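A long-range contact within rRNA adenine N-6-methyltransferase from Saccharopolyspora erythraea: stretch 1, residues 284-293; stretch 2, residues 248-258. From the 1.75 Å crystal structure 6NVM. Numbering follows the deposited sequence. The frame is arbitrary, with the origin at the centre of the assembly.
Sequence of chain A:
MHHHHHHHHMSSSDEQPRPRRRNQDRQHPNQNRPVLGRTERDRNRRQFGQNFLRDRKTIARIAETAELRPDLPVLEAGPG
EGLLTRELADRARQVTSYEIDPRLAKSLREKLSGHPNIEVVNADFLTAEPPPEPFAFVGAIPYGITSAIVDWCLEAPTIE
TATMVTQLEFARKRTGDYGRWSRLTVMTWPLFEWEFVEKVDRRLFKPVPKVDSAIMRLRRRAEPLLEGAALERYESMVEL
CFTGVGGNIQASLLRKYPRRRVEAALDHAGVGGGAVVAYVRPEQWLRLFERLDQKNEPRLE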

# COMPACT_ATOMS: atom_id res chain seq x y z
N GLN A 284 -4.18 -12.01 14.13
CA GLN A 284 -5.33 -12.70 14.71
C GLN A 284 -6.23 -13.30 13.63
O GLN A 284 -6.73 -14.41 13.78
CB GLN A 284 -6.10 -11.74 15.61
CG GLN A 284 -5.31 -11.36 16.85
CD GLN A 284 -5.99 -10.31 17.69
OE1 GLN A 284 -6.33 -9.23 17.20
NE2 GLN A 284 -6.20 -10.61 18.97
N TRP A 285 -6.43 -12.57 12.52
CA TRP A 285 -7.21 -13.11 11.42
C TRP A 285 -6.59 -14.40 10.88
O TRP A 285 -7.31 -15.35 10.56
CB TRP A 285 -7.34 -12.08 10.30
CG TRP A 285 -8.28 -10.95 10.58
CD1 TRP A 285 -7.95 -9.63 10.76
CD2 TRP A 285 -9.71 -11.02 10.69
NE1 TRP A 285 -9.08 -8.89 10.98
CE2 TRP A 285 -10.18 -9.71 10.94
CE3 TRP A 285 -10.63 -12.06 10.60
CZ2 TRP A 285 -11.53 -9.42 11.11
CZ3 TRP A 285 -11.98 -11.77 10.77
CH2 TRP A 285 -12.41 -10.46 11.02
N LEU A 286 -5.26 -14.43 10.75
CA LEU A 286 -4.59 -15.63 10.26
C LEU A 286 -4.79 -16.80 11.22
O LEU A 286 -5.08 -17.93 10.80
CB LEU A 286 -3.10 -15.36 10.08
CG LEU A 286 -2.70 -14.38 8.98
CD1 LEU A 286 -1.19 -14.10 9.08
CD2 LEU A 286 -3.06 -14.96 7.64
N ARG A 287 -4.63 -16.56 12.52
CA ARG A 287 -4.84 -17.62 13.50
C ARG A 287 -6.29 -18.08 13.51
O ARG A 287 -6.57 -19.28 13.60
CB ARG A 287 -4.43 -17.14 14.89
CG ARG A 287 -2.92 -17.11 15.12
CD ARG A 287 -2.58 -17.30 16.60
NE ARG A 287 -3.18 -16.26 17.43
CZ ARG A 287 -2.65 -15.05 17.62
NH1 ARG A 287 -1.50 -14.72 17.05
NH2 ARG A 287 -3.28 -14.17 18.39
N LEU A 288 -7.23 -17.14 13.41
CA LEU A 288 -8.64 -17.49 13.35
C LEU A 288 -8.91 -18.43 12.18
O LEU A 288 -9.59 -19.45 12.32
CB LEU A 288 -9.48 -16.21 13.23
CG LEU A 288 -11.01 -16.33 13.34
CD1 LEU A 288 -11.41 -16.67 14.76
CD2 LEU A 288 -11.66 -15.02 12.88
N PHE A 289 -8.37 -18.09 11.00
CA PHE A 289 -8.60 -18.92 9.82
C PHE A 289 -7.92 -20.27 9.97
O PHE A 289 -8.49 -21.30 9.60
CB PHE A 289 -8.09 -18.21 8.56
CG PHE A 289 -8.18 -19.06 7.33
CD1 PHE A 289 -9.41 -19.34 6.76
CD2 PHE A 289 -7.05 -19.61 6.75
CE1 PHE A 289 -9.51 -20.13 5.64
CE2 PHE A 289 -7.14 -20.41 5.62
CZ PHE A 289 -8.38 -20.67 5.07
N GLU A 290 -6.70 -20.28 10.51
CA GLU A 290 -5.98 -21.53 10.72
C GLU A 290 -6.83 -22.55 11.45
O GLU A 290 -6.96 -23.70 11.02
CB GLU A 290 -4.70 -21.23 11.50
CG GLU A 290 -3.83 -22.43 11.82
CD GLU A 290 -2.59 -22.05 12.60
OE1 GLU A 290 -2.69 -21.20 13.53
OE2 GLU A 290 -1.50 -22.57 12.28
N ARG A 291 -7.44 -22.15 12.57
CA ARG A 291 -8.24 -23.09 13.34
C ARG A 291 -9.56 -23.39 12.65
O ARG A 291 -10.03 -24.53 12.68
CB ARG A 291 -8.48 -22.54 14.75
CG ARG A 291 -9.27 -23.48 15.66
CD ARG A 291 -8.60 -24.85 15.79
NE ARG A 291 -9.38 -25.76 16.63
CZ ARG A 291 -10.41 -26.48 16.21
NH1 ARG A 291 -10.81 -26.41 14.94
NH2 ARG A 291 -11.06 -27.28 17.05
N LEU A 292 -10.18 -22.38 12.03
CA LEU A 292 -11.44 -22.64 11.35
C LEU A 292 -11.27 -23.58 10.17
O LEU A 292 -12.18 -24.36 9.87
CB LEU A 292 -12.07 -21.33 10.87
CG LEU A 292 -12.72 -20.46 11.95
CD1 LEU A 292 -13.22 -19.20 11.32
CD2 LEU A 292 -13.86 -21.20 12.64
N ASP A 293 -10.13 -23.52 9.50
CA ASP A 293 -9.92 -24.26 8.26
C ASP A 293 -9.52 -25.71 8.50
O ASP A 293 -9.24 -26.43 7.53
CB ASP A 293 -8.87 -23.57 7.40
CG ASP A 293 -9.00 -23.92 5.94
OD1 ASP A 293 -10.14 -23.93 5.43
OD2 ASP A 293 -7.96 -24.15 5.29
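Stretch 2 248-258: NIQASLLRKYP

Stretch 2 lies along stretch 1 as a helix and its C-terminal tail, held by a small, apolar side-chain contact with no direct hydrogen bond between the two. A helix begins at Ile249, and Asn248 caps its N terminus, its OD1 accepting from Ala251 N at 2.7 Å. The helix runs in broadly the same direction as helix 284-292, with a crossing angle of -36°. The axes come no closer than 13.8 Å, so side chains must bridge the gap, and only 310 Å² is buried in total.

Residues one turn apart meet in order along both helices. Ile249 extends its CD1 to within 3.8 Å of Trp285 CH2, approaching the indole obliquely, and the same CD1 lies 4.3 Å from Leu288 CD2. One turn on, Leu253 reaches two leucines: its CD1 is 4.1 Å from Leu288 CD2 and its CD2 is 3.9 Å from Leu292 CD1. Beyond the helix the chain becomes extended at Tyr257, and here the backbones come nearest, with 7.5 Å between the CA atoms of Leu292 and Tyr257. The Tyr257 ring presents a face to Leu292, whose CD1 sits 4.1 Å from the ring centroid in a CH-pi contact. A water links Tyr257 OH (2.6 Å) to Asp293 OD1 (2.8 Å), adding a polar bridge at this end.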

# COMPACT_ATOMS: atom_id res chain seq x y z
N ASN A 248 -22.30 -9.61 15.84
CA ASN A 248 -20.93 -9.73 16.32
C ASN A 248 -20.16 -10.69 15.44
O ASN A 248 -20.73 -11.43 14.63
CB ASN A 248 -20.91 -10.20 17.78
CG ASN A 248 -21.84 -11.37 18.03
OD1 ASN A 248 -21.49 -12.52 17.80
ND2 ASN A 248 -23.05 -11.07 18.51
N ILE A 249 -18.83 -10.68 15.59
CA ILE A 249 -17.99 -11.55 14.78
C ILE A 249 -18.36 -13.01 14.99
O ILE A 249 -18.39 -13.80 14.05
CB ILE A 249 -16.50 -11.29 15.07
CG1 ILE A 249 -15.64 -12.13 14.12
CG2 ILE A 249 -16.16 -11.61 16.52
CD1 ILE A 249 -14.17 -11.79 14.17
N GLN A 250 -18.68 -13.39 16.23
CA GLN A 250 -19.08 -14.77 16.48
C GLN A 250 -20.34 -15.12 15.71
O GLN A 250 -20.42 -16.20 15.10
CB GLN A 250 -19.29 -15.00 17.98
CG GLN A 250 -19.67 -16.43 18.33
CD GLN A 250 -19.38 -16.78 19.77
OE1 GLN A 250 -19.51 -15.94 20.66
NE2 GLN A 250 -18.96 -18.02 20.01
N ALA A 251 -21.33 -14.23 15.71
CA ALA A 251 -22.58 -14.50 15.00
C ALA A 251 -22.35 -14.63 13.50
O ALA A 251 -22.93 -15.49 12.85
CB ALA A 251 -23.59 -13.40 15.30
N SER A 252 -21.48 -13.77 12.95
CA SER A 252 -21.16 -13.87 11.53
C SER A 252 -20.53 -15.21 11.20
O SER A 252 -20.93 -15.89 10.25
CB SER A 252 -20.22 -12.72 11.14
OG SER A 252 -20.75 -11.48 11.54
N LEU A 253 -19.54 -15.63 11.99
CA LEU A 253 -18.87 -16.90 11.73
C LEU A 253 -19.83 -18.08 11.84
O LEU A 253 -19.67 -19.08 11.13
CB LEU A 253 -17.70 -17.09 12.70
CG LEU A 253 -16.55 -16.11 12.49
CD1 LEU A 253 -15.56 -16.21 13.65
CD2 LEU A 253 -15.86 -16.39 11.16
N LEU A 254 -20.82 -17.99 12.72
CA LEU A 254 -21.77 -19.09 12.89
C LEU A 254 -22.62 -19.31 11.64
O LEU A 254 -23.18 -20.39 11.48
CB LEU A 254 -22.67 -18.82 14.09
CG LEU A 254 -21.97 -18.92 15.45
CD1 LEU A 254 -22.83 -18.30 16.54
CD2 LEU A 254 -21.64 -20.36 15.80
N ARG A 255 -22.73 -18.31 10.76
CA ARG A 255 -23.45 -18.49 9.51
C ARG A 255 -22.76 -19.47 8.58
O ARG A 255 -23.40 -19.99 7.66
CB ARG A 255 -23.61 -17.15 8.78
CG ARG A 255 -24.04 -15.97 9.65
CD ARG A 255 -25.36 -16.21 10.35
NE ARG A 255 -26.11 -14.97 10.50
CZ ARG A 255 -27.10 -14.79 11.37
NH1 ARG A 255 -27.46 -15.76 12.19
NH2 ARG A 255 -27.73 -13.62 11.42
N LYS A 256 -21.47 -19.74 8.80
CA LYS A 256 -20.70 -20.61 7.92
C LYS A 256 -20.00 -21.75 8.65
O LYS A 256 -19.72 -22.77 8.01
CB LYS A 256 -19.64 -19.80 7.16
CG LYS A 256 -18.78 -20.61 6.19
CD LYS A 256 -17.60 -19.80 5.66
CE LYS A 256 -18.01 -18.83 4.57
NZ LYS A 256 -18.08 -19.49 3.23
N TYR A 257 -19.72 -21.63 9.94
CA TYR A 257 -18.93 -22.64 10.64
C TYR A 257 -19.69 -23.17 11.85
O TYR A 257 -20.52 -22.47 12.43
CB TYR A 257 -17.59 -22.07 11.10
CG TYR A 257 -16.66 -21.68 9.97
CD1 TYR A 257 -16.59 -20.37 9.53
CD2 TYR A 257 -15.85 -22.62 9.36
CE1 TYR A 257 -15.73 -20.01 8.50
CE2 TYR A 257 -15.00 -22.28 8.34
CZ TYR A 257 -14.94 -20.97 7.91
OH TYR A 257 -14.08 -20.62 6.89
N PRO A 258 -19.40 -24.40 12.28
CA PRO A 258 -20.07 -24.95 13.47
C PRO A 258 -19.66 -24.22 14.74
O PRO A 258 -18.54 -23.72 14.87
CB PRO A 258 -19.62 -26.41 13.50
CG PRO A 258 -19.03 -26.68 12.16
CD PRO A 258 -18.48 -25.38 11.68
O HOH W 1 -12.50 -22.47 5.89